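Local coordinates for extracellular solute-binding protein, family 1 (Bifidobacterium longum subsp. infantis ATCC 15697, PDB 3QUF) that probably serves as the extracellular solute-binding component of an ABC-type transport system, capturing a substrate outside the cell for uptake, at residues Asn88-Met91 and Asp92-Thr95; Leu122-Asp126 and Gly127-Gly131; Leu194-Tyr197 and Tyr198-Gly202; Gly214-Phe218 and Thr219-Thr223; Ser375-Val378 and Met379-Gly383. All blocks are in the same frame, centred on the assembly; numbering follows the deposited sequence.

Interaction 1: Asn88-Met91 and Asp92-Thr95; sequences NLTM and DNRT. With ACY (acetic acid), chain E.
The backbone N of Thr90 donates to the side-chain OD1 of Asn93 at 2.7 Å, with an N-H...O angle of 159°, while the donor lies 29° off the plane of the amide C=O. The two side chains cross at about a right angle. Asn93 can reach back because its CG sits between its own backbone N and carbonyl carbon (chi1 78°), which swings the amide over the start of the turn. The other end of that amide, ND2, makes a weak bond to the carbonyl O of Asn88 at 3.4 Å, so the group is held firmly at OD1 and only weakly at ND2. Thr90 answers with its hydroxyl: OG1 accepts from the backbone N of Asp92 at 3.2 Å and from the backbone N of Asn93 at 3.3 Å. This closes an ST turn as strand 86-89 gives way to helix 94-100.

Beyond these bonds, the methylene CD of Arg94 lies 4.0 Å from CE of the selenomethionine Met91. A water accepts from Arg94 NE, in the guanidinium plane, at 2.9 Å and donates to Met91 O. The guanidinium is secured further out by the carbonyls of Leu122 and Asn371, and Ile71 of helix 67-79 packs against Thr90 and Asn93. An acetate, probably from the crystallisation liquor, receives a weak bond from Thr95 N at the first turn of the helix.

The two bonds of the Asn93 amide, one of them weak, are consistent with a single orientation of that group, and several backbone N-H groups at the strand-helix junction are satisfied by side chains.

Interaction 2: Leu122-Asp126 and Gly127-Gly131; sequences LFQQD and GKTYG
The carbonyl O of Phe123 receives the backbone N of Tyr130 at 2.8 Å in an almost straight bond, with an N-H...O angle of 171°. Further along, Gln125 and Lys128 form a hydrogen-bonded antiparallel pair, Lys128 N to Gln125 O at 2.9 Å and Gln125 N to Lys128 O at 3.0 Å. Between them Asp126 and Gly127, both with positive phi, make the type I' turn of a tight beta hairpin.

Gln124 and Thr129 form the adjoining non-hydrogen-bonded pair. Their side chains lie on one face, where Gln124 NE2 donates to Thr129 OG1 at 3.1 Å, the hydroxyl oxygen lying in the plane of the amide. On the opposite face CB of Gln125 lies 3.8 Å from Tyr130 CE2, while the backbone N and O of Gln125 sit at the edge of that ring. The rest of the Gln125 chain extends to a water that links three side chains, accepting from Gln125 NE2 at 2.9 Å, donating to Asp126 OD2 and meeting Tyr130 OH.

Gln125 NE2 also bonds to Met98 O of helix 94-100, and Tyr130 touches Met98 itself. Thr129 pairs by its backbone with Ile106, while Phe123 packs on Pro299 of strand 295-305, setting the hairpin between that helix and the strand.

Interaction 3: Leu194-Tyr197 and Tyr198-Gly202; sequences LASY and YGEQG
Tyr197 turns the edge of its ring toward the face of Tyr198 in a T-shaped pair, the centroids 5.3 Å apart and the planes inclined at 63°. Tyr197 CD2 is the atom that comes down on the neighbouring ring, 3.7 Å from Tyr198 CD1 and nearer the rim than the middle. The two rings can meet although their residues are adjacent because they leave the backbone differently: CG of Tyr197 stands opposite its backbone N (chi1 168°), whereas that of Tyr198 stands opposite its carbonyl carbon (chi1 -72°).

Leu194, one turn earlier, runs alongside Tyr198 in the same direction, and its CD1 touches Tyr198 CE2 at 3.5 Å. One face of the Tyr197 ring carries the amide of Gln201, NE2 lying 3.6 Å from Tyr197 CE2 with the amide plane steeply inclined to the ring. The same NE2 donates to Tyr197 O at 3.0 Å, approaching from above the carbonyl plane.

All this happens at the C-terminal end of helix 188-199, which closes in a Schellman motif with Gly202 at positive phi. The last turns are carried by backbone bonds such as Gly199 N to Ala195 O, 2.7 Å.

Both phenol hydroxyls are tied down elsewhere, Tyr197 OH to Asp221 and Tyr198 OH to Asp208. Glu200 lays its CG against Ser196 O at 3.1 Å, and its carboxylate bonds to Ser288, while Ser196 OG is held by Gly292 O and Tyr287 N.

Interaction 4: Gly214-Phe218 and Thr219-Thr223; sequences GKSTF and TKDWT
Phe218 presents its ring edge to the indole of Trp222 in a T-shaped pair, the planes at 85° and the centroids of the phenyl and five-membered rings 4.8 Å apart. Phe218 CD1 stands over the centre of the indole face, 3.5 Å from Trp222 CD2. The side chains run next to each other in the same direction, both with CG opposite the carbonyl carbon (chi1 -65° and -77°).

Two of the side-chain hydrogen bonds flank the helix start. Thr217 is the N-cap, its OG1 accepting from Lys220 N at 2.9 Å, and helix 218-221 follows directly. Ser216 OG donates to Asp221 OD2 at 2.8 Å, meeting the carboxylate from above its plane, while the partner of Asp221 OD1 is Tyr197. Farther on, Thr223 OG1 turns back to Thr219 O at 2.6 Å.

Of the backbone bonds, Phe218 O accepts two donors, Trp222 N at 2.8 Å and Thr223 N at 3.2 Å.

A water bridges the two segments, donating to Lys215 O and accepting from Lys220 NZ at 3.1 Å. Outside the segments, Asp405 of helix 397-408 takes Phe218 N and Thr219 OG1, and Asp208 takes Trp222 NE1.

Interaction 5: Ser375-Val378 and Met379-Gly383; sequences SPTV and MSTEG
Thr381 meets Thr377 one helical turn back, and its side chain can be traced atom by atom. CB lies 3.4 Å from Thr377 O and 3.6 Å from Val378 O, close over the carbonyls of the preceding turn. From there OG1 bends back along the helix, opposite the carbonyl carbon of its own residue (chi1 -64°), and donates to Thr377 O at 2.9 Å. The methyl CG2 takes the other branch, opposite the backbone N, and is directed away from that carbonyl.

Thr377 O therefore accepts twice, from Thr381 OG1 and from Thr381 N at 3.0 Å. The two donors come from opposite faces of the carbonyl plane, tilted by about 30° each, so neither crowds the other. The arrangement ties the hydroxyl proton to the backbone and should pin the rotation of this exposed threonine.

The turns around it are built of regular backbone bonds, from Met379 N to Ser375 O at 3.0 Å through Ser380 N to Pro376 O at 2.9 Å. Selenomethionine Met379 sets CG 3.7 Å from Ser375 O, then bends at chi2 and chi3 toward Trp372 and Leu404. Ser380 OG is engaged by Trp372 NE1.

Ser375 occupies the N-cap position and Pro376 the first turn, where its ring lies near a bound acetate and Asp92. A proline here costs no backbone bond, and the whole is the N-terminal start of an alpha helix, 376-391, with a threonine hydroxyl folded back onto the i-4 carbonyl.

Along the chain the five contacts lie in series, each local, at a strand-helix turn, a hairpin or a helix end, and none nests or crosses another. Interaction 1 turns strand 86-89 into helix 94-100, and interaction 2 forms the hairpin that follows; they touch where Arg94 NH1 meets Leu122 O at 2.9 Å and Met91 packs on Phe123. Interaction 3 ends helix 188-199 and interaction 4 starts helix 218-221, joined through Tyr197 and Asp221 and by Leu194 against Trp222. Interaction 5, opening helix 376-391, reaches both groups: Pro376 packs on Met91 and Asp92, and Met379 CE lies 4.2 Å from Phe218 CZ. Interactions 1 and 2 do not touch interactions 3 and 4; the centres of 1 and 3 are about 25 Å apart.

Interaction 1: Asn88-Met91 and Asp92-Thr95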
loop_
_atom_site.group_PDB
_atom_site.type_symbol
_atom_site.label_atom_id
_atom_site.label_comp_id
_atom_site.label_asym_id
_atom_site.label_seq_id
_atom_site.Cartn_x
_atom_site.Cartn_y
_atom_site.Cartn_z
ATOM N N ASN A 88 -16.238 -1.679 -5.603
ATOM C CA ASN A 88 -14.857 -1.325 -5.324
ATOM C C ASN A 88 -13.885 -1.713 -6.401
ATOM O O ASN A 88 -13.986 -2.795 -6.987
ATOM C CB ASN A 88 -14.424 -1.992 -4.001
ATOM C CG ASN A 88 -15.105 -1.409 -2.789
ATOM O OD1 ASN A 88 -15.881 -2.070 -2.104
ATOM N ND2 ASN A 88 -14.843 -0.089 -2.513
ATOM N N LEU A 89 -12.939 -0.806 -6.663
ATOM C CA LEU A 89 -11.793 -1.064 -7.489
ATOM C C LEU A 89 -10.663 -1.430 -6.542
ATOM O O LEU A 89 -10.225 -0.624 -5.724
ATOM C CB LEU A 89 -11.423 0.161 -8.302
ATOM C CG LEU A 89 -12.501 0.663 -9.275
ATOM C CD1 LEU A 89 -12.026 1.930 -9.972
ATOM C CD2 LEU A 89 -12.883 -0.375 -10.303
ATOM N N THR A 90 -10.251 -2.676 -6.625
ATOM C CA THR A 90 -9.223 -3.191 -5.749
ATOM C C THR A 90 -7.903 -3.251 -6.496
ATOM O O THR A 90 -7.855 -3.030 -7.707
ATOM C CB THR A 90 -9.557 -4.565 -5.243
ATOM O OG1 THR A 90 -9.358 -5.572 -6.266
ATOM C CG2 THR A 90 -11.027 -4.617 -4.726
HETATM N N MSE A 91 -6.818 -3.599 -5.788
HETATM C CA MSE A 91 -5.533 -3.693 -6.481
HETATM C C MSE A 91 -5.486 -4.834 -7.476
HETATM O O MSE A 91 -4.682 -4.817 -8.447
HETATM C CB MSE A 91 -4.379 -3.793 -5.460
HETATM C CG MSE A 91 -4.295 -2.576 -4.507
HETATM SE SE MSE A 91 -4.070 -0.846 -5.400
HETATM C CE MSE A 91 -5.945 -0.168 -5.377
ATOM N N ASP A 92 -6.388 -5.804 -7.334
ATOM C CA ASP A 92 -6.424 -6.912 -8.261
ATOM C C ASP A 92 -7.382 -6.744 -9.452
ATOM O O ASP A 92 -7.244 -7.472 -10.435
ATOM C CB ASP A 92 -6.824 -8.200 -7.535
ATOM C CG ASP A 92 -5.763 -8.681 -6.573
ATOM O OD1 ASP A 92 -4.556 -8.488 -6.849
ATOM O OD2 ASP A 92 -6.156 -9.221 -5.520
ATOM N N ASN A 93 -8.370 -5.851 -9.376
ATOM C CA ASN A 93 -9.303 -5.707 -10.492
ATOM C C ASN A 93 -9.357 -4.303 -11.085
ATOM O O ASN A 93 -10.136 -4.071 -12.026
ATOM C CB ASN A 93 -10.720 -6.179 -10.088
ATOM C CG ASN A 93 -11.460 -5.133 -9.231
ATOM O OD1 ASN A 93 -10.874 -4.141 -8.863
ATOM N ND2 ASN A 93 -12.734 -5.340 -8.951
ATOM N N ARG A 94 -8.552 -3.367 -10.580
ATOM C CA ARG A 94 -8.797 -1.946 -10.929
ATOM C C ARG A 94 -8.715 -1.701 -12.435
ATOM O O ARG A 94 -9.617 -1.055 -13.003
ATOM C CB ARG A 94 -7.878 -0.984 -10.179
ATOM C CG ARG A 94 -6.404 -1.243 -10.369
ATOM C CD ARG A 94 -5.563 -0.447 -9.353
ATOM N NE ARG A 94 -4.175 -0.595 -9.722
ATOM C CZ ARG A 94 -3.539 0.105 -10.675
ATOM N NH1 ARG A 94 -4.139 1.046 -11.398
ATOM N NH2 ARG A 94 -2.285 -0.211 -10.994
ATOM N N THR A 95 -7.691 -2.226 -13.103
ATOM C CA THR A 95 -7.553 -1.967 -14.544
ATOM C C THR A 95 -8.534 -2.793 -15.389
ATOM O O THR A 95 -9.120 -2.268 -16.337
ATOM C CB THR A 95 -6.116 -2.094 -14.990
ATOM O OG1 THR A 95 -5.681 -3.409 -14.721
ATOM C CG2 THR A 95 -5.244 -1.101 -14.271
HETATM C C ACY E . -5.877 -5.570 -12.622
HETATM O O ACY E . -5.330 -6.607 -13.097
HETATM O OXT ACY E . -7.069 -5.275 -12.866
HETATM C CH3 ACY E . -4.994 -4.686 -11.780
HETATM O O HOH W 1 -2.747 -3.015 -8.947
#

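Interaction 2: Leu122-Asp126 and Gly127-Gly131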
loop_
_atom_site.group_PDB
_atom_site.type_symbol
_atom_site.label_atom_id
_atom_site.label_comp_id
_atom_site.label_asym_id
_atom_site.label_seq_id
_atom_site.Cartn_x
_atom_site.Cartn_y
_atom_site.Cartn_z
ATOM N N LEU A 122 -3.986 5.538 -9.463
ATOM C CA LEU A 122 -4.333 4.124 -9.579
ATOM C C LEU A 122 -5.804 3.920 -10.032
ATOM O O LEU A 122 -6.209 2.785 -10.349
ATOM C CB LEU A 122 -4.109 3.391 -8.266
ATOM C CG LEU A 122 -2.665 3.310 -7.750
ATOM C CD1 LEU A 122 -2.615 2.588 -6.404
ATOM C CD2 LEU A 122 -1.751 2.594 -8.802
ATOM N N PHE A 123 -6.588 4.986 -10.041
ATOM C CA PHE A 123 -8.008 4.882 -10.383
ATOM C C PHE A 123 -8.330 5.777 -11.595
ATOM O O PHE A 123 -9.467 6.282 -11.730
ATOM C CB PHE A 123 -8.841 5.256 -9.167
ATOM C CG PHE A 123 -8.469 4.467 -7.950
ATOM C CD1 PHE A 123 -8.896 3.167 -7.829
ATOM C CD2 PHE A 123 -7.655 4.999 -6.964
ATOM C CE1 PHE A 123 -8.550 2.390 -6.708
ATOM C CE2 PHE A 123 -7.261 4.226 -5.871
ATOM C CZ PHE A 123 -7.724 2.940 -5.721
ATOM N N GLN A 124 -7.333 5.948 -12.436
ATOM C CA GLN A 124 -7.459 6.720 -13.657
ATOM C C GLN A 124 -7.131 5.919 -14.905
ATOM O O GLN A 124 -6.279 5.006 -14.910
ATOM C CB GLN A 124 -6.585 7.989 -13.602
ATOM C CG GLN A 124 -7.194 9.082 -12.744
ATOM C CD GLN A 124 -6.238 10.198 -12.414
ATOM O OE1 GLN A 124 -5.035 10.086 -12.605
ATOM N NE2 GLN A 124 -6.781 11.281 -11.922
ATOM N N GLN A 125 -7.792 6.279 -16.002
ATOM C CA GLN A 125 -7.575 5.665 -17.315
ATOM C C GLN A 125 -7.859 6.729 -18.334
ATOM O O GLN A 125 -8.876 7.421 -18.240
ATOM C CB GLN A 125 -8.502 4.486 -17.531
ATOM C CG GLN A 125 -8.417 3.741 -18.854
ATOM C CD GLN A 125 -9.410 2.600 -18.835
ATOM O OE1 GLN A 125 -9.095 1.564 -18.291
ATOM N NE2 GLN A 125 -10.644 2.854 -19.275
ATOM N N ASP A 126 -6.940 6.903 -19.295
ATOM C CA ASP A 126 -7.138 7.867 -20.367
ATOM C C ASP A 126 -7.386 9.275 -19.801
ATOM O O ASP A 126 -8.107 10.074 -20.435
ATOM C CB ASP A 126 -8.277 7.508 -21.307
ATOM C CG ASP A 126 -8.129 6.105 -21.951
ATOM O OD1 ASP A 126 -6.986 5.593 -22.064
ATOM O OD2 ASP A 126 -9.190 5.527 -22.303
ATOM N N GLY A 127 -6.776 9.533 -18.651
ATOM C CA GLY A 127 -6.819 10.834 -17.984
ATOM C C GLY A 127 -8.084 11.110 -17.183
ATOM O O GLY A 127 -8.270 12.217 -16.648
ATOM N N LYS A 128 -9.016 10.159 -17.172
ATOM C CA LYS A 128 -10.292 10.316 -16.481
ATOM C C LYS A 128 -10.258 9.496 -15.171
ATOM O O LYS A 128 -9.626 8.447 -15.086
ATOM C CB LYS A 128 -11.423 9.843 -17.380
ATOM C CG LYS A 128 -11.611 10.718 -18.606
ATOM C CD LYS A 128 -12.639 10.101 -19.604
ATOM C CE LYS A 128 -13.123 11.164 -20.621
ATOM N NZ LYS A 128 -14.110 10.671 -21.690
ATOM N N THR A 129 -10.906 10.038 -14.156
ATOM C CA THR A 129 -11.013 9.387 -12.860
ATOM C C THR A 129 -12.250 8.502 -12.791
ATOM O O THR A 129 -13.354 8.962 -13.058
ATOM C CB THR A 129 -11.060 10.459 -11.752
ATOM O OG1 THR A 129 -9.857 11.250 -11.828
ATOM C CG2 THR A 129 -11.076 9.803 -10.377
ATOM N N TYR A 130 -12.027 7.254 -12.384
ATOM C CA TYR A 130 -13.074 6.228 -12.306
ATOM C C TYR A 130 -13.286 5.688 -10.925
ATOM O O TYR A 130 -14.182 4.851 -10.722
ATOM C CB TYR A 130 -12.738 5.077 -13.255
ATOM C CG TYR A 130 -12.834 5.480 -14.688
ATOM C CD1 TYR A 130 -14.090 5.592 -15.328
ATOM C CD2 TYR A 130 -11.692 5.764 -15.418
ATOM C CE1 TYR A 130 -14.183 5.974 -16.662
ATOM C CE2 TYR A 130 -11.780 6.145 -16.770
ATOM C CZ TYR A 130 -13.033 6.263 -17.366
ATOM O OH TYR A 130 -13.135 6.658 -18.681
ATOM N N GLY A 131 -12.512 6.131 -9.943
ATOM C CA GLY A 131 -12.682 5.636 -8.557
ATOM C C GLY A 131 -12.088 6.620 -7.576
ATOM O O GLY A 131 -11.224 7.465 -7.938
HETATM O O HOH W 2 -11.353 5.286 -20.631
#

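Interaction 3: Leu194-Tyr197 and Tyr198-Gly202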
loop_
_atom_site.group_PDB
_atom_site.type_symbol
_atom_site.label_atom_id
_atom_site.label_comp_id
_atom_site.label_asym_id
_atom_site.label_seq_id
_atom_site.Cartn_x
_atom_site.Cartn_y
_atom_site.Cartn_z
ATOM N N LEU A 194 13.175 1.582 -3.662
ATOM C CA LEU A 194 12.652 1.902 -4.975
ATOM C C LEU A 194 11.899 3.232 -4.959
ATOM O O LEU A 194 12.110 4.084 -5.870
ATOM C CB LEU A 194 11.742 0.769 -5.466
ATOM C CG LEU A 194 11.120 0.984 -6.826
ATOM C CD1 LEU A 194 12.165 0.975 -7.953
ATOM C CD2 LEU A 194 9.966 -0.070 -7.091
ATOM N N ALA A 195 11.075 3.430 -3.927
ATOM C CA ALA A 195 10.247 4.620 -3.811
ATOM C C ALA A 195 11.177 5.838 -3.739
ATOM O O ALA A 195 10.948 6.843 -4.397
ATOM C CB ALA A 195 9.346 4.547 -2.591
ATOM N N SER A 196 12.248 5.703 -2.977
ATOM C CA SER A 196 13.236 6.785 -2.856
ATOM C C SER A 196 13.957 7.033 -4.151
ATOM O O SER A 196 14.169 8.188 -4.541
ATOM C CB SER A 196 14.212 6.443 -1.759
ATOM O OG SER A 196 15.284 7.386 -1.641
ATOM N N TYR A 197 14.396 5.970 -4.816
ATOM C CA TYR A 197 15.020 6.088 -6.134
ATOM C C TYR A 197 14.235 6.969 -7.065
ATOM O O TYR A 197 14.809 7.817 -7.738
ATOM C CB TYR A 197 15.246 4.691 -6.769
ATOM C CG TYR A 197 15.614 4.688 -8.225
ATOM C CD1 TYR A 197 16.939 4.815 -8.626
ATOM C CD2 TYR A 197 14.647 4.519 -9.199
ATOM C CE1 TYR A 197 17.279 4.800 -9.944
ATOM C CE2 TYR A 197 14.999 4.485 -10.554
ATOM C CZ TYR A 197 16.326 4.633 -10.899
ATOM O OH TYR A 197 16.671 4.617 -12.236
ATOM N N TYR A 198 12.922 6.785 -7.086
ATOM C CA TYR A 198 12.047 7.576 -7.906
ATOM C C TYR A 198 11.744 8.944 -7.313
ATOM O O TYR A 198 11.753 9.969 -8.036
ATOM C CB TYR A 198 10.737 6.815 -8.109
ATOM C CG TYR A 198 10.766 5.614 -9.017
ATOM C CD1 TYR A 198 11.312 5.691 -10.306
ATOM C CD2 TYR A 198 10.161 4.427 -8.629
ATOM C CE1 TYR A 198 11.254 4.623 -11.177
ATOM C CE2 TYR A 198 10.102 3.349 -9.518
ATOM C CZ TYR A 198 10.615 3.462 -10.792
ATOM O OH TYR A 198 10.539 2.394 -11.684
ATOM N N GLY A 199 11.481 8.987 -6.009
ATOM C CA GLY A 199 11.051 10.212 -5.356
ATOM C C GLY A 199 12.164 11.246 -5.377
ATOM O O GLY A 199 11.895 12.455 -5.504
ATOM N N GLU A 200 13.403 10.790 -5.288
ATOM C CA GLU A 200 14.557 11.698 -5.322
ATOM C C GLU A 200 14.683 12.394 -6.659
ATOM O O GLU A 200 15.291 13.474 -6.723
ATOM C CB GLU A 200 15.853 10.946 -4.984
ATOM C CG GLU A 200 15.952 10.500 -3.497
ATOM C CD GLU A 200 17.195 9.722 -3.192
ATOM O OE1 GLU A 200 17.961 9.415 -4.142
ATOM O OE2 GLU A 200 17.463 9.463 -1.998
ATOM N N GLN A 201 14.133 11.784 -7.716
ATOM C CA GLN A 201 14.056 12.389 -9.032
ATOM C C GLN A 201 12.875 13.325 -9.218
ATOM O O GLN A 201 12.675 13.828 -10.323
ATOM C CB GLN A 201 13.938 11.321 -10.093
ATOM C CG GLN A 201 15.029 10.300 -10.088
ATOM C CD GLN A 201 14.780 9.259 -11.145
ATOM O OE1 GLN A 201 14.753 9.568 -12.348
ATOM N NE2 GLN A 201 14.644 8.032 -10.732
ATOM N N GLY A 202 12.047 13.507 -8.193
ATOM C CA GLY A 202 10.858 14.377 -8.283
ATOM C C GLY A 202 9.561 13.665 -8.636
ATOM O O GLY A 202 8.485 14.300 -8.795
#

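Interaction 4: Gly214-Phe218 and Thr219-Thr223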
loop_
_atom_site.group_PDB
_atom_site.type_symbol
_atom_site.label_atom_id
_atom_site.label_comp_id
_atom_site.label_asym_id
_atom_site.label_seq_id
_atom_site.Cartn_x
_atom_site.Cartn_y
_atom_site.Cartn_z
ATOM N N GLY A 214 5.510 1.956 -20.889
ATOM C CA GLY A 214 6.451 1.462 -21.892
ATOM C C GLY A 214 7.599 2.410 -22.181
ATOM O O GLY A 214 8.428 2.140 -23.062
ATOM N N LYS A 215 7.667 3.516 -21.445
ATOM C CA LYS A 215 8.738 4.513 -21.628
ATOM C C LYS A 215 10.052 4.084 -20.971
ATOM O O LYS A 215 11.128 4.640 -21.264
ATOM C CB LYS A 215 8.304 5.874 -21.063
ATOM C CG LYS A 215 7.001 6.459 -21.646
ATOM C CD LYS A 215 7.270 7.219 -22.901
ATOM C CE LYS A 215 5.998 7.701 -23.558
ATOM N NZ LYS A 215 6.380 8.449 -24.779
ATOM N N SER A 216 9.981 3.108 -20.066
ATOM C CA SER A 216 11.161 2.546 -19.444
ATOM C C SER A 216 10.938 1.050 -19.195
ATOM O O SER A 216 9.911 0.482 -19.589
ATOM C CB SER A 216 11.474 3.264 -18.122
ATOM O OG SER A 216 12.782 2.934 -17.703
ATOM N N THR A 217 11.902 0.439 -18.531
ATOM C CA THR A 217 11.919 -0.993 -18.291
ATOM C C THR A 217 12.416 -1.283 -16.878
ATOM O O THR A 217 13.028 -0.449 -16.249
ATOM C CB THR A 217 12.846 -1.725 -19.279
ATOM O OG1 THR A 217 14.213 -1.310 -19.084
ATOM C CG2 THR A 217 12.373 -1.494 -20.740
ATOM N N PHE A 218 12.148 -2.482 -16.400
ATOM C CA PHE A 218 12.753 -2.938 -15.141
ATOM C C PHE A 218 14.284 -2.945 -15.237
ATOM O O PHE A 218 14.985 -2.600 -14.289
ATOM C CB PHE A 218 12.217 -4.321 -14.755
ATOM C CG PHE A 218 10.757 -4.339 -14.431
ATOM C CD1 PHE A 218 10.302 -3.916 -13.194
ATOM C CD2 PHE A 218 9.813 -4.783 -15.363
ATOM C CE1 PHE A 218 8.978 -3.903 -12.910
ATOM C CE2 PHE A 218 8.475 -4.762 -15.084
ATOM C CZ PHE A 218 8.040 -4.341 -13.830
ATOM N N THR A 219 14.826 -3.352 -16.388
ATOM C CA THR A 219 16.264 -3.320 -16.569
ATOM C C THR A 219 16.841 -1.936 -16.394
ATOM O O THR A 219 17.897 -1.790 -15.789
ATOM C CB THR A 219 16.649 -3.891 -17.942
ATOM O OG1 THR A 219 16.235 -5.256 -17.969
ATOM C CG2 THR A 219 18.172 -3.804 -18.170
ATOM N N LYS A 220 16.158 -0.921 -16.902
ATOM C CA LYS A 220 16.658 0.462 -16.732
ATOM C C LYS A 220 16.541 0.941 -15.286
ATOM O O LYS A 220 17.496 1.491 -14.715
ATOM C CB LYS A 220 15.941 1.443 -17.660
ATOM C CG LYS A 220 16.349 1.335 -19.151
ATOM C CD LYS A 220 15.483 2.286 -20.022
ATOM C CE LYS A 220 15.303 1.818 -21.500
ATOM N NZ LYS A 220 13.921 2.168 -22.075
ATOM N N ASP A 221 15.362 0.743 -14.693
ATOM C CA ASP A 221 15.051 1.432 -13.422
ATOM C C ASP A 221 15.141 0.600 -12.167
ATOM O O ASP A 221 15.465 1.139 -11.112
ATOM C CB ASP A 221 13.698 2.115 -13.515
ATOM C CG ASP A 221 13.767 3.429 -14.270
ATOM O OD1 ASP A 221 14.757 4.213 -14.103
ATOM O OD2 ASP A 221 12.826 3.651 -15.033
ATOM N N TRP A 222 14.827 -0.687 -12.232
ATOM C CA TRP A 222 14.916 -1.504 -11.044
ATOM C C TRP A 222 16.330 -2.024 -10.817
ATOM O O TRP A 222 16.696 -2.263 -9.681
ATOM C CB TRP A 222 13.936 -2.669 -11.064
ATOM C CG TRP A 222 12.498 -2.278 -10.741
ATOM C CD1 TRP A 222 11.854 -1.113 -11.085
ATOM C CD2 TRP A 222 11.539 -3.045 -9.993
ATOM N NE1 TRP A 222 10.560 -1.140 -10.632
ATOM C CE2 TRP A 222 10.337 -2.315 -9.969
ATOM C CE3 TRP A 222 11.573 -4.290 -9.377
ATOM C CZ2 TRP A 222 9.180 -2.779 -9.318
ATOM C CZ3 TRP A 222 10.414 -4.767 -8.746
ATOM C CH2 TRP A 222 9.237 -3.997 -8.721
ATOM N N THR A 223 17.109 -2.192 -11.894
ATOM C CA THR A 223 18.498 -2.696 -11.733
ATOM C C THR A 223 19.304 -1.955 -10.692
ATOM O O THR A 223 19.875 -2.582 -9.813
ATOM C CB THR A 223 19.273 -2.733 -13.056
ATOM O OG1 THR A 223 18.570 -3.567 -13.965
ATOM C CG2 THR A 223 20.664 -3.286 -12.833
HETATM O O HOH W 3 13.848 4.841 -20.560
#

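Interaction 5: Ser375-Val378 and Met379-Gly383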
loop_
_atom_site.group_PDB
_atom_site.type_symbol
_atom_site.label_atom_id
_atom_site.label_comp_id
_atom_site.label_asym_id
_atom_site.label_seq_id
_atom_site.Cartn_x
_atom_site.Cartn_y
_atom_site.Cartn_z
ATOM N N SER A 375 -1.866 -8.315 -14.360
ATOM C CA SER A 375 -1.525 -9.631 -13.747
ATOM C C SER A 375 -0.701 -9.508 -12.449
ATOM O O SER A 375 0.464 -9.920 -12.395
ATOM C CB SER A 375 -0.793 -10.527 -14.750
ATOM O OG SER A 375 -1.527 -10.750 -15.960
ATOM N N PRO A 376 -1.273 -8.869 -11.441
ATOM C CA PRO A 376 -0.498 -8.562 -10.264
ATOM C C PRO A 376 -0.029 -9.813 -9.522
ATOM O O PRO A 376 1.061 -9.822 -8.965
ATOM C CB PRO A 376 -1.447 -7.737 -9.398
ATOM C CG PRO A 376 -2.739 -7.674 -10.119
ATOM C CD PRO A 376 -2.574 -8.158 -11.459
ATOM N N THR A 377 -0.824 -10.876 -9.545
ATOM C CA THR A 377 -0.355 -12.097 -8.911
ATOM C C THR A 377 0.836 -12.704 -9.622
ATOM O O THR A 377 1.793 -13.153 -8.939
ATOM C CB THR A 377 -1.513 -13.094 -8.798
ATOM O OG1 THR A 377 -2.507 -12.498 -7.961
ATOM C CG2 THR A 377 -1.028 -14.364 -8.183
ATOM N N VAL A 378 0.823 -12.705 -10.963
ATOM C CA VAL A 378 1.882 -13.233 -11.756
ATOM C C VAL A 378 3.176 -12.461 -11.490
ATOM O O VAL A 378 4.243 -13.056 -11.323
ATOM C CB VAL A 378 1.571 -13.230 -13.267
ATOM C CG1 VAL A 378 2.768 -13.603 -14.110
ATOM C CG2 VAL A 378 0.398 -14.185 -13.598
HETATM N N MSE A 379 3.064 -11.140 -11.467
HETATM C CA MSE A 379 4.234 -10.290 -11.312
HETATM C C MSE A 379 4.788 -10.324 -9.884
HETATM O O MSE A 379 5.999 -10.385 -9.704
HETATM C CB MSE A 379 3.925 -8.864 -11.724
HETATM C CG MSE A 379 3.801 -8.670 -13.186
HETATM SE SE MSE A 379 5.250 -9.282 -14.307
HETATM C CE MSE A 379 6.735 -8.303 -13.602
ATOM N N SER A 380 3.928 -10.361 -8.890
ATOM C CA SER A 380 4.395 -10.483 -7.504
ATOM C C SER A 380 5.137 -11.803 -7.317
ATOM O O SER A 380 6.185 -11.828 -6.691
ATOM C CB SER A 380 3.261 -10.335 -6.498
ATOM O OG SER A 380 2.906 -8.966 -6.330
ATOM N N THR A 381 4.595 -12.884 -7.859
ATOM C CA THR A 381 5.239 -14.186 -7.762
ATOM C C THR A 381 6.642 -14.152 -8.363
ATOM O O THR A 381 7.585 -14.675 -7.788
ATOM C CB THR A 381 4.400 -15.269 -8.484
ATOM O OG1 THR A 381 3.149 -15.396 -7.808
ATOM C CG2 THR A 381 5.138 -16.612 -8.509
ATOM N N GLU A 382 6.778 -13.545 -9.549
ATOM C CA GLU A 382 8.088 -13.466 -10.186
ATOM C C GLU A 382 9.041 -12.595 -9.351
ATOM O O GLU A 382 10.226 -12.944 -9.168
ATOM C CB GLU A 382 7.966 -12.916 -11.622
ATOM C CG GLU A 382 9.258 -12.974 -12.439
ATOM C CD GLU A 382 9.854 -14.387 -12.640
ATOM O OE1 GLU A 382 9.146 -15.404 -12.473
ATOM O OE2 GLU A 382 11.049 -14.483 -13.008
ATOM N N GLY A 383 8.538 -11.485 -8.829
ATOM C CA GLY A 383 9.361 -10.587 -8.038
ATOM C C GLY A 383 9.827 -11.233 -6.743
ATOM O O GLY A 383 10.970 -11.046 -6.335
#